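Protein YCGM (Escherichia coli, PDB 1NR9) is of unknown function but belongs to the fumarylacetoacetate hydrolase family, with a beta-rich fold that carries a magnesium ion. Local coordinates at residues L102-R107 against S129-G134; L14-S19 against A76-A81; S153-Q158 against S203-T208; H70-L75 against D196-L201. One frame throughout, in Å; residues are numbered along the deposited sequence.

Interaction 1: L102-R107 against S129-G134; sequences LDLTLR and SCPLSG. With MG (magnesium ion), chain E.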
loop_
_atom_site.group_PDB
_atom_site.type_symbol
_atom_site.label_atom_id
_atom_site.label_comp_id
_atom_site.label_asym_id
_atom_site.label_seq_id
_atom_site.Cartn_x
_atom_site.Cartn_y
_atom_site.Cartn_z
ATOM N N LEU A 102 10.011 -13.006 -1.878
ATOM C CA LEU A 102 10.531 -12.910 -0.539
ATOM C C LEU A 102 9.739 -11.770 0.054
ATOM O O LEU A 102 9.767 -10.649 -0.456
ATOM C CB LEU A 102 12.017 -12.557 -0.537
ATOM C CG LEU A 102 13.017 -13.629 -0.958
ATOM C CD1 LEU A 102 14.424 -13.170 -0.582
ATOM C CD2 LEU A 102 12.691 -14.939 -0.250
ATOM N N ASP A 103 8.990 -12.073 1.102
ATOM C CA ASP A 103 8.210 -11.064 1.786
ATOM C C ASP A 103 9.209 -10.512 2.786
ATOM O O ASP A 103 9.194 -10.841 3.968
ATOM C CB ASP A 103 7.005 -11.723 2.467
ATOM C CG ASP A 103 6.232 -10.780 3.372
ATOM O OD1 ASP A 103 6.336 -9.541 3.200
ATOM O OD2 ASP A 103 5.502 -11.296 4.250
ATOM N N LEU A 104 10.128 -9.711 2.269
ATOM C CA LEU A 104 11.158 -9.091 3.074
ATOM C C LEU A 104 10.493 -8.225 4.129
ATOM O O LEU A 104 9.620 -7.420 3.805
ATOM C CB LEU A 104 12.045 -8.234 2.185
ATOM C CG LEU A 104 13.412 -8.810 1.841
ATOM C CD1 LEU A 104 13.355 -10.323 1.735
ATOM C CD2 LEU A 104 13.886 -8.170 0.537
ATOM N N THR A 105 10.903 -8.385 5.384
ATOM C CA THR A 105 10.312 -7.614 6.461
ATOM C C THR A 105 11.300 -7.150 7.524
ATOM O O THR A 105 12.265 -7.846 7.835
ATOM C CB THR A 105 9.161 -8.412 7.141
ATOM O OG1 THR A 105 9.168 -8.163 8.552
ATOM C CG2 THR A 105 9.302 -9.898 6.886
ATOM N N LEU A 106 11.060 -5.954 8.058
ATOM C CA LEU A 106 11.894 -5.382 9.114
ATOM C C LEU A 106 11.305 -5.792 10.480
ATOM O O LEU A 106 10.524 -5.032 11.075
ATOM C CB LEU A 106 11.911 -3.853 8.995
ATOM C CG LEU A 106 12.656 -3.256 7.793
ATOM C CD1 LEU A 106 12.504 -1.740 7.787
ATOM C CD2 LEU A 106 14.139 -3.630 7.870
ATOM N N ARG A 107 11.692 -6.978 10.972
ATOM C CA ARG A 107 11.170 -7.515 12.232
ATOM C C ARG A 107 11.237 -6.592 13.429
ATOM O O ARG A 107 10.239 -6.395 14.114
ATOM C CB ARG A 107 11.851 -8.833 12.600
ATOM C CG ARG A 107 11.774 -9.903 11.535
ATOM C CD ARG A 107 10.363 -10.204 11.030
ATOM N NE ARG A 107 9.507 -10.877 12.001
ATOM C CZ ARG A 107 8.293 -11.344 11.714
ATOM N NH1 ARG A 107 7.802 -11.211 10.486
ATOM N NH2 ARG A 107 7.561 -11.932 12.654
ATOM N N SER A 129 11.080 -4.403 -0.888
ATOM C CA SER A 129 10.808 -5.302 0.228
ATOM C C SER A 129 10.077 -6.507 -0.329
ATOM O O SER A 129 9.471 -7.277 0.424
ATOM C CB SER A 129 9.921 -4.619 1.258
ATOM O OG SER A 129 8.643 -4.372 0.700
ATOM N N CYS A 130 10.132 -6.649 -1.653
ATOM C CA CYS A 130 9.467 -7.744 -2.340
ATOM C C CYS A 130 10.196 -8.203 -3.606
ATOM O O CYS A 130 9.734 -7.964 -4.723
ATOM C CB CYS A 130 8.039 -7.335 -2.696
ATOM S SG CYS A 130 6.984 -8.702 -3.205
ATOM N N PRO A 131 11.365 -8.844 -3.447
ATOM C CA PRO A 131 12.087 -9.311 -4.634
ATOM C C PRO A 131 11.132 -10.331 -5.212
ATOM O O PRO A 131 10.424 -10.999 -4.466
ATOM C CB PRO A 131 13.332 -9.968 -4.051
ATOM C CG PRO A 131 13.510 -9.276 -2.730
ATOM C CD PRO A 131 12.107 -9.158 -2.217
ATOM N N LEU A 132 11.102 -10.489 -6.518
ATOM C CA LEU A 132 10.146 -11.419 -7.081
ATOM C C LEU A 132 10.742 -12.094 -8.302
ATOM O O LEU A 132 11.471 -11.464 -9.068
ATOM C CB LEU A 132 8.898 -10.624 -7.452
ATOM C CG LEU A 132 7.563 -11.249 -7.834
ATOM C CD1 LEU A 132 7.041 -12.105 -6.665
ATOM C CD2 LEU A 132 6.574 -10.124 -8.166
ATOM N N SER A 133 10.446 -13.379 -8.473
ATOM C CA SER A 133 10.951 -14.135 -9.612
ATOM C C SER A 133 10.047 -13.889 -10.812
ATOM O O SER A 133 9.093 -13.105 -10.732
ATOM C CB SER A 133 10.975 -15.634 -9.294
ATOM O OG SER A 133 9.664 -16.175 -9.203
ATOM N N GLY A 134 10.367 -14.540 -11.929
ATOM C CA GLY A 134 9.548 -14.407 -13.116
ATOM C C GLY A 134 8.330 -15.273 -12.857
ATOM O O GLY A 134 8.297 -15.989 -11.858
HETATM MG MG MG E . 4.140 -12.705 5.741
HETATM O O HOH W 1 3.403 -12.678 3.317
#

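Interaction 2: L14-S19 against A76-A81; sequences LDYPVS and AVLIGA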
loop_
_atom_site.group_PDB
_atom_site.type_symbol
_atom_site.label_atom_id
_atom_site.label_comp_id
_atom_site.label_asym_id
_atom_site.label_seq_id
_atom_site.Cartn_x
_atom_site.Cartn_y
_atom_site.Cartn_z
ATOM N N LEU A 14 5.694 -9.578 -19.672
ATOM C CA LEU A 14 4.289 -9.938 -19.789
ATOM C C LEU A 14 3.452 -8.672 -19.958
ATOM O O LEU A 14 3.847 -7.593 -19.528
ATOM C CB LEU A 14 3.848 -10.693 -18.543
ATOM C CG LEU A 14 4.645 -11.975 -18.295
ATOM C CD1 LEU A 14 4.100 -12.676 -17.046
ATOM C CD2 LEU A 14 4.548 -12.883 -19.520
ATOM N N ASP A 15 2.289 -8.805 -20.581
ATOM C CA ASP A 15 1.435 -7.651 -20.813
ATOM C C ASP A 15 0.522 -7.323 -19.639
ATOM O O ASP A 15 -0.694 -7.287 -19.773
ATOM C CB ASP A 15 0.600 -7.884 -22.064
ATOM C CG ASP A 15 0.682 -6.735 -23.024
ATOM O OD1 ASP A 15 0.260 -5.622 -22.648
ATOM O OD2 ASP A 15 1.183 -6.947 -24.147
ATOM N N TYR A 16 1.128 -7.082 -18.484
ATOM C CA TYR A 16 0.387 -6.744 -17.279
ATOM C C TYR A 16 1.111 -5.629 -16.544
ATOM O O TYR A 16 2.329 -5.667 -16.380
ATOM C CB TYR A 16 0.274 -7.955 -16.345
ATOM C CG TYR A 16 -0.576 -9.090 -16.867
ATOM C CD1 TYR A 16 0.002 -10.251 -17.384
ATOM C CD2 TYR A 16 -1.957 -9.006 -16.834
ATOM C CE1 TYR A 16 -0.787 -11.303 -17.856
ATOM C CE2 TYR A 16 -2.752 -10.043 -17.298
ATOM C CZ TYR A 16 -2.168 -11.187 -17.807
ATOM O OH TYR A 16 -2.981 -12.203 -18.266
ATOM N N PRO A 17 0.372 -4.611 -16.105
ATOM C CA PRO A 17 0.971 -3.492 -15.379
ATOM C C PRO A 17 1.489 -3.948 -14.031
ATOM O O PRO A 17 1.231 -5.074 -13.584
ATOM C CB PRO A 17 -0.195 -2.531 -15.212
ATOM C CG PRO A 17 -1.000 -2.790 -16.416
ATOM C CD PRO A 17 -1.015 -4.298 -16.473
ATOM N N VAL A 18 2.229 -3.055 -13.393
ATOM C CA VAL A 18 2.751 -3.309 -12.070
ATOM C C VAL A 18 1.887 -2.399 -11.232
ATOM O O VAL A 18 1.430 -1.374 -11.731
ATOM C CB VAL A 18 4.219 -2.876 -11.939
ATOM C CG1 VAL A 18 4.657 -2.970 -10.489
ATOM C CG2 VAL A 18 5.103 -3.762 -12.796
ATOM N N SER A 19 1.633 -2.764 -9.983
ATOM C CA SER A 19 0.809 -1.909 -9.148
ATOM C C SER A 19 0.998 -2.219 -7.678
ATOM O O SER A 19 1.835 -1.616 -7.016
ATOM C CB SER A 19 -0.664 -2.058 -9.523
ATOM O OG SER A 19 -1.429 -1.004 -8.957
ATOM N N ALA A 76 3.916 -16.733 -5.174
ATOM C CA ALA A 76 3.354 -15.517 -5.745
ATOM C C ALA A 76 2.389 -15.821 -6.866
ATOM O O ALA A 76 2.735 -16.512 -7.829
ATOM C CB ALA A 76 4.466 -14.622 -6.263
ATOM N N VAL A 77 1.179 -15.288 -6.742
ATOM C CA VAL A 77 0.147 -15.488 -7.749
ATOM C C VAL A 77 -0.033 -14.157 -8.470
ATOM O O VAL A 77 -0.212 -13.112 -7.831
ATOM C CB VAL A 77 -1.195 -15.914 -7.094
ATOM C CG1 VAL A 77 -2.227 -16.253 -8.166
ATOM C CG2 VAL A 77 -0.974 -17.104 -6.174
ATOM N N LEU A 78 0.043 -14.203 -9.798
ATOM C CA LEU A 78 -0.104 -13.019 -10.643
ATOM C C LEU A 78 -1.530 -12.915 -11.187
ATOM O O LEU A 78 -1.943 -13.757 -11.979
ATOM C CB LEU A 78 0.870 -13.103 -11.814
ATOM C CG LEU A 78 0.669 -12.023 -12.886
ATOM C CD1 LEU A 78 0.986 -10.657 -12.276
ATOM C CD2 LEU A 78 1.559 -12.295 -14.094
ATOM N N ILE A 79 -2.276 -11.888 -10.773
ATOM C CA ILE A 79 -3.653 -11.715 -11.243
ATOM C C ILE A 79 -3.729 -11.221 -12.705
ATOM O O ILE A 79 -3.071 -10.251 -13.081
ATOM C CB ILE A 79 -4.438 -10.739 -10.341
ATOM C CG1 ILE A 79 -4.866 -11.416 -9.030
ATOM C CG2 ILE A 79 -5.714 -10.325 -11.044
ATOM C CD1 ILE A 79 -3.757 -11.929 -8.190
ATOM N N GLY A 80 -4.551 -11.880 -13.516
ATOM C CA GLY A 80 -4.658 -11.501 -14.913
ATOM C C GLY A 80 -5.869 -10.674 -15.304
ATOM O O GLY A 80 -5.918 -10.114 -16.405
ATOM N N ALA A 81 -6.847 -10.595 -14.411
ATOM C CA ALA A 81 -8.065 -9.832 -14.671
ATOM C C ALA A 81 -8.566 -9.280 -13.351
ATOM O O ALA A 81 -8.200 -9.776 -12.287
ATOM C CB ALA A 81 -9.115 -10.720 -15.303
#

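Interaction 3: S153-Q158 against S203-T208; sequences SVNGEQ and SGDELT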
loop_
_atom_site.group_PDB
_atom_site.type_symbol
_atom_site.label_atom_id
_atom_site.label_comp_id
_atom_site.label_asym_id
_atom_site.label_seq_id
_atom_site.Cartn_x
_atom_site.Cartn_y
_atom_site.Cartn_z
ATOM N N SER A 153 17.413 -21.326 0.826
ATOM C CA SER A 153 18.652 -21.652 1.503
ATOM C C SER A 153 19.525 -20.414 1.558
ATOM O O SER A 153 19.562 -19.620 0.624
ATOM C CB SER A 153 19.384 -22.780 0.777
ATOM O OG SER A 153 19.743 -22.379 -0.529
ATOM N N VAL A 154 20.205 -20.231 2.676
ATOM C CA VAL A 154 21.099 -19.099 2.815
ATOM C C VAL A 154 22.485 -19.706 2.981
ATOM O O VAL A 154 22.695 -20.564 3.845
ATOM C CB VAL A 154 20.755 -18.254 4.046
ATOM C CG1 VAL A 154 21.674 -17.045 4.110
ATOM C CG2 VAL A 154 19.315 -17.819 3.983
ATOM N N ASN A 155 23.411 -19.284 2.125
ATOM C CA ASN A 155 24.785 -19.771 2.150
ATOM C C ASN A 155 24.901 -21.300 2.292
ATOM O O ASN A 155 25.592 -21.808 3.184
ATOM C CB ASN A 155 25.565 -19.070 3.274
ATOM C CG ASN A 155 25.563 -17.541 3.132
ATOM O OD1 ASN A 155 25.816 -17.001 2.049
ATOM N ND2 ASN A 155 25.293 -16.841 4.234
ATOM N N GLY A 156 24.225 -22.027 1.406
ATOM C CA GLY A 156 24.284 -23.481 1.445
ATOM C C GLY A 156 23.391 -24.162 2.473
ATOM O O GLY A 156 23.140 -25.366 2.385
ATOM N N GLU A 157 22.910 -23.402 3.451
ATOM C CA GLU A 157 22.041 -23.960 4.478
ATOM C C GLU A 157 20.574 -23.673 4.204
ATOM O O GLU A 157 20.174 -22.507 4.125
ATOM C CB GLU A 157 22.396 -23.387 5.846
ATOM C CG GLU A 157 21.347 -23.679 6.888
ATOM C CD GLU A 157 21.622 -22.992 8.209
ATOM O OE1 GLU A 157 21.918 -21.774 8.204
ATOM O OE2 GLU A 157 21.525 -23.664 9.255
ATOM N N GLN A 158 19.770 -24.727 4.071
ATOM C CA GLN A 158 18.342 -24.563 3.823
ATOM C C GLN A 158 17.676 -24.070 5.100
ATOM O O GLN A 158 17.849 -24.665 6.154
ATOM C CB GLN A 158 17.715 -25.886 3.391
ATOM C CG GLN A 158 16.322 -25.712 2.832
ATOM C CD GLN A 158 15.721 -27.007 2.340
ATOM O OE1 GLN A 158 15.469 -27.929 3.118
ATOM N NE2 GLN A 158 15.486 -27.087 1.036
ATOM N N SER A 203 24.150 -8.529 4.704
ATOM C CA SER A 203 24.940 -8.163 3.536
ATOM C C SER A 203 25.964 -9.248 3.261
ATOM O O SER A 203 26.630 -9.740 4.177
ATOM C CB SER A 203 25.649 -6.833 3.774
ATOM O OG SER A 203 24.721 -5.834 4.167
ATOM N N GLY A 204 26.075 -9.639 1.998
ATOM C CA GLY A 204 27.030 -10.668 1.645
ATOM C C GLY A 204 26.442 -12.060 1.552
ATOM O O GLY A 204 27.024 -12.923 0.908
ATOM N N ASP A 205 25.300 -12.299 2.186
ATOM C CA ASP A 205 24.702 -13.626 2.114
ATOM C C ASP A 205 24.292 -13.956 0.683
ATOM O O ASP A 205 23.915 -13.070 -0.091
ATOM C CB ASP A 205 23.447 -13.737 3.000
ATOM C CG ASP A 205 23.750 -13.681 4.486
ATOM O OD1 ASP A 205 24.740 -14.299 4.941
ATOM O OD2 ASP A 205 22.974 -13.027 5.211
ATOM N N GLU A 206 24.379 -15.233 0.331
ATOM C CA GLU A 206 23.951 -15.692 -0.973
ATOM C C GLU A 206 22.765 -16.557 -0.608
ATOM O O GLU A 206 22.829 -17.299 0.370
ATOM C CB GLU A 206 25.024 -16.532 -1.661
ATOM C CG GLU A 206 24.596 -17.049 -3.034
ATOM C CD GLU A 206 25.764 -17.462 -3.930
ATOM O OE1 GLU A 206 26.580 -18.304 -3.503
ATOM O OE2 GLU A 206 25.864 -16.951 -5.070
ATOM N N LEU A 207 21.673 -16.439 -1.357
ATOM C CA LEU A 207 20.484 -17.237 -1.084
ATOM C C LEU A 207 19.865 -17.775 -2.350
ATOM O O LEU A 207 19.835 -17.092 -3.369
ATOM C CB LEU A 207 19.433 -16.421 -0.331
ATOM C CG LEU A 207 19.013 -15.084 -0.929
ATOM C CD1 LEU A 207 17.505 -15.014 -1.048
ATOM C CD2 LEU A 207 19.530 -13.962 -0.044
ATOM N N THR A 208 19.384 -19.011 -2.291
ATOM C CA THR A 208 18.749 -19.601 -3.453
ATOM C C THR A 208 17.301 -19.968 -3.059
ATOM O O THR A 208 17.061 -20.653 -2.067
ATOM C CB THR A 208 19.561 -20.821 -3.979
ATOM O OG1 THR A 208 19.260 -21.985 -3.217
ATOM C CG2 THR A 208 21.038 -20.558 -3.851
#

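Interaction 4: H70-L75 against D196-L201; sequences HHEVEL and DGVGPL. With MG (magnesium ion), chain E.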
loop_
_atom_site.group_PDB
_atom_site.type_symbol
_atom_site.label_atom_id
_atom_site.label_comp_id
_atom_site.label_asym_id
_atom_site.label_seq_id
_atom_site.Cartn_x
_atom_site.Cartn_y
_atom_site.Cartn_z
ATOM N N HIS A 70 14.309 -9.786 7.752
ATOM C CA HIS A 70 14.014 -11.206 7.582
ATOM C C HIS A 70 13.535 -11.601 6.197
ATOM O O HIS A 70 13.045 -10.770 5.431
ATOM C CB HIS A 70 12.995 -11.673 8.609
ATOM C CG HIS A 70 13.559 -11.818 9.985
ATOM N ND1 HIS A 70 12.906 -12.500 10.990
ATOM C CD2 HIS A 70 14.702 -11.340 10.533
ATOM C CE1 HIS A 70 13.621 -12.436 12.098
ATOM N NE2 HIS A 70 14.715 -11.737 11.848
ATOM N N HIS A 71 13.694 -12.883 5.877
ATOM C CA HIS A 71 13.275 -13.405 4.586
ATOM C C HIS A 71 12.072 -14.323 4.787
ATOM O O HIS A 71 11.979 -15.034 5.788
ATOM C CB HIS A 71 14.411 -14.195 3.924
ATOM C CG HIS A 71 14.940 -15.309 4.771
ATOM N ND1 HIS A 71 16.108 -15.204 5.498
ATOM C CD2 HIS A 71 14.430 -16.532 5.059
ATOM C CE1 HIS A 71 16.292 -16.309 6.197
ATOM N NE2 HIS A 71 15.287 -17.131 5.950
ATOM N N GLU A 72 11.142 -14.280 3.842
ATOM C CA GLU A 72 9.971 -15.130 3.891
ATOM C C GLU A 72 9.750 -15.599 2.468
ATOM O O GLU A 72 9.272 -14.830 1.638
ATOM C CB GLU A 72 8.726 -14.355 4.346
ATOM C CG GLU A 72 8.703 -13.883 5.794
ATOM C CD GLU A 72 7.333 -13.336 6.203
ATOM O OE1 GLU A 72 7.182 -12.883 7.362
ATOM O OE2 GLU A 72 6.405 -13.364 5.359
ATOM N N VAL A 73 10.119 -16.834 2.155
ATOM C CA VAL A 73 9.879 -17.316 0.799
ATOM C C VAL A 73 8.374 -17.542 0.740
ATOM O O VAL A 73 7.778 -18.003 1.717
ATOM C CB VAL A 73 10.625 -18.646 0.495
ATOM C CG1 VAL A 73 10.101 -19.761 1.371
ATOM C CG2 VAL A 73 10.473 -18.993 -0.990
ATOM N N GLU A 74 7.761 -17.192 -0.386
ATOM C CA GLU A 74 6.323 -17.348 -0.531
ATOM C C GLU A 74 5.931 -17.581 -1.992
ATOM O O GLU A 74 6.656 -17.196 -2.922
ATOM C CB GLU A 74 5.591 -16.089 -0.002
ATOM C CG GLU A 74 5.972 -15.631 1.439
ATOM C CD GLU A 74 4.990 -14.615 2.044
ATOM O OE1 GLU A 74 3.928 -14.367 1.429
ATOM O OE2 GLU A 74 5.268 -14.066 3.145
ATOM N N LEU A 75 4.786 -18.231 -2.184
ATOM C CA LEU A 75 4.252 -18.484 -3.514
ATOM C C LEU A 75 3.540 -17.203 -3.989
ATOM O O LEU A 75 2.663 -16.668 -3.297
ATOM C CB LEU A 75 3.243 -19.634 -3.487
ATOM C CG LEU A 75 2.622 -19.869 -4.869
ATOM C CD1 LEU A 75 3.707 -20.342 -5.839
ATOM C CD2 LEU A 75 1.507 -20.888 -4.780
ATOM N N ASP A 196 7.500 -22.295 7.857
ATOM C CA ASP A 196 8.272 -22.113 9.081
ATOM C C ASP A 196 9.748 -21.941 8.696
ATOM O O ASP A 196 10.173 -22.398 7.628
ATOM C CB ASP A 196 8.090 -23.353 9.966
ATOM C CG ASP A 196 8.608 -23.155 11.373
ATOM O OD1 ASP A 196 9.820 -22.913 11.540
ATOM O OD2 ASP A 196 7.798 -23.249 12.317
ATOM N N GLY A 197 10.516 -21.267 9.552
ATOM C CA GLY A 197 11.931 -21.074 9.284
ATOM C C GLY A 197 12.387 -19.675 8.904
ATOM O O GLY A 197 13.533 -19.484 8.487
ATOM N N VAL A 198 11.499 -18.696 9.030
ATOM C CA VAL A 198 11.823 -17.304 8.714
ATOM C C VAL A 198 13.081 -16.879 9.448
ATOM O O VAL A 198 13.171 -17.056 10.654
ATOM C CB VAL A 198 10.684 -16.372 9.153
ATOM C CG1 VAL A 198 11.085 -14.928 8.956
ATOM C CG2 VAL A 198 9.430 -16.699 8.368
ATOM N N GLY A 199 14.045 -16.307 8.734
ATOM C CA GLY A 199 15.277 -15.885 9.384
ATOM C C GLY A 199 15.761 -14.502 8.990
ATOM O O GLY A 199 15.102 -13.802 8.226
ATOM N N PRO A 200 16.916 -14.074 9.510
ATOM C CA PRO A 200 17.490 -12.763 9.208
ATOM C C PRO A 200 18.456 -12.834 8.031
ATOM O O PRO A 200 19.136 -13.840 7.847
ATOM C CB PRO A 200 18.205 -12.415 10.502
ATOM C CG PRO A 200 18.803 -13.729 10.858
ATOM C CD PRO A 200 17.635 -14.697 10.632
ATOM N N LEU A 201 18.497 -11.762 7.245
ATOM C CA LEU A 201 19.374 -11.647 6.086
ATOM C C LEU A 201 20.482 -10.648 6.407
ATOM O O LEU A 201 20.257 -9.683 7.154
ATOM C CB LEU A 201 18.611 -11.130 4.877
ATOM C CG LEU A 201 17.955 -12.121 3.922
ATOM C CD1 LEU A 201 17.451 -11.351 2.713
ATOM C CD2 LEU A 201 18.958 -13.176 3.488
HETATM MG MG MG E . 4.140 -12.705 5.741
HETATM O O HOH W 1 3.403 -12.678 3.317
#

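Interaction 1: L102-R107 against S129-G134
L104 and P131 meet where the loop leaving strand 95-102 passes the start of strand 130-137. The L104 methyl CD2 lies 3.4 Å from P131 CD, and the two side chains cross at about a right angle. L102 uses the same ring carbon, its CB standing 3.8 Å from P131 CD. Two weak backbone bonds accompany this apolar patch: L102 N reaches P131 O at 3.3 Å, and L104 N reaches S129 O at 3.1 Å along a bent path (120° at the hydrogen). Between them C130 CA directs its hydrogen at L102 O, 3.5 Å away.

D103, the centre of an inverse gamma turn, sends its CB away from 129-134. With CG anti to the backbone N (chi1 172°), the carboxylate reaches the magnesium ion, and OD2 binds it at 2.5 Å. E72 is the other protein ligand. In the second shell K124 donates to D103 OD2, while K48 forms a salt bridge with D103 OD1 and also bonds S129 O and L104 O. L104 O and S129 O, two acceptors, stand 3.4 Å apart, which implies that the K48 ammonium probably offsets their repulsion while tying the paired backbones to the metal ligand.

Interaction 2: L14-S19 against A76-A81
L14 and Y16 both reach L78, and the apolar contacts come first. The methyl CD1 of L14 lies 3.9 Å from L78 CD2, and the same L78 methyl is 4.2 Å from Y16 CD1, where it approaches the ring obliquely. One leucine branch therefore serves both residues. L78 puts it there with CG anti to the backbone N (chi1 171°), the side chain leaving strand 69-79 in the direction of the 14-19 loop.

The second kind of contact sets the tyrosine ring against main chain. Y16 CE2 is 3.3 Å from G80 O, which sits at the ring edge near its plane, and the same CE2 is 3.4 Å from G80 CA. Y16 CD2 is 4.1 Å from I79 O, again at an oblique approach. The ring thus turns its CE2 edge to the backbone at G80, just past the strand end at I79.

Hydrogen bonding between the two segments is absent; the polar links run elsewhere. Within the loop, Y16 N makes a weak bond to L14 O, closing the inverse gamma turn centred on D15. L14 bonds through its backbone to H6, which the side chains of Y16 and L78 also touch, while L78 pairs through its backbone with A96 and G97 of strand 95-102. At the far end of the loop S19 packs on E50 of the second subunit.

With apolar contacts and a ring edge against a carbonyl, the contact probably depends on shape fit and dispersion; it lays the N-terminal loop over the strand end without adding a strand to the sheet.

Interaction 3: S153-Q158 against S203-T208
The backbone N of N155 gives E206 O a bond of 2.7 Å that is almost straight (173°) and runs nearly along the C=O axis. The same carbonyl oxygen also receives a longer CA-H contact from V154. N155 answers through its side chain: E206 N donates to N155 OD1 at 2.9 Å, arriving from above the amide's carbonyl plane. N155 ND2 then reaches D205 OD1 at 2.7 Å. That acceptor lies in the amide plane of N155, yet is met from above its own carboxylate plane; the two flat groups are turned 58° apart. D205 OD2 is engaged separately, by Q202 N.

Farther along, ordinary antiparallel pairing takes over. S153 and T208 form a hydrogen-bonded pair, with S153 N to T208 O and T208 N to S153 O both at 3.0 Å. On the same face T208 OG1 donates to S153 OG at 2.8 Å. V154 and L207 are the adjacent non-hydrogen-bonded pair, on the opposite face; V154 CG1 stands 3.9 Å from D205 CB.

N155 and G156 are the central residues of a type I' turn from V154 to E157, which links strands 149-154 and 157-163 as a two-residue beta hairpin. Strand 206-211 also pairs with strand 214-219 in this four-strand sheet. The chemistry implies that at N155 the backbone still gives one bond, while its side-chain OD1 takes the return bond from E206 N and ND2 adds a hold on D205.

Interaction 4: H70-L75 against D196-L201
H70 and H71 lay their rings against the backbone of G199, and this is the first kind of contact. The H70 ring has the G199-P200 peptide link over one face, with G199 C and P200 N each 3.6 Å above its plane and offset toward the rim. G199 N lies over a face of the H71 ring, while L201 CG approaches the edge of that ring, 3.9 Å from H71 ND1. In H71 CG lies between the backbone N and the carbonyl carbon (chi1 56°), which turns the ring onto the glycine.

V198 packs beside them: its CG1 lies 3.7 Å from H70 ND1, at an oblique approach, and its CG2 is 3.9 Å from the aliphatic E72 CG. Among polar links, H71 N bonds G199 O at 2.9 Å, although the position of that oxygen is less certain.

Metal binding is the remaining kind. The extended E72 chain places OE2 2.4 Å from the magnesium ion, and K124 forms a salt bridge with OE1.

Strand 69-79 pairs antiparallel with strands 95-102 and 189-191, and at this end with the short, weakly bonded strand 199-201. H71 also packs on L152 and V154 of strand 149-154, and L201 on L207 of strand 206-211, so this part of the mixed sheet rests on the four-strand sheet.

How the interactions relate
Interaction 1 is wholly buried near the chain's centre; interactions 2, 3 and 4 are partly buried, and interaction 3 lies farthest out. Interactions 1 and 4, with centres 9 Å apart, share the magnesium ion and water 1, and D103 N to E72 O, a probable hydrogen bond of 2.8 Å, joins the backbones of the two metal ligands. Interactions 2 and 4 use different parts of strand 69-79, on opposite sides of the chain's centre: mostly apolar, with a ring edge on a carbonyl, at one part, ring-on-peptide and metal-binding at the other. Interaction 3 relies on regular strand pairing and an exposed amide, yet its L207 CD1 packs on L102 CD1 of interaction 1 at 3.6 Å, joining the two sheets.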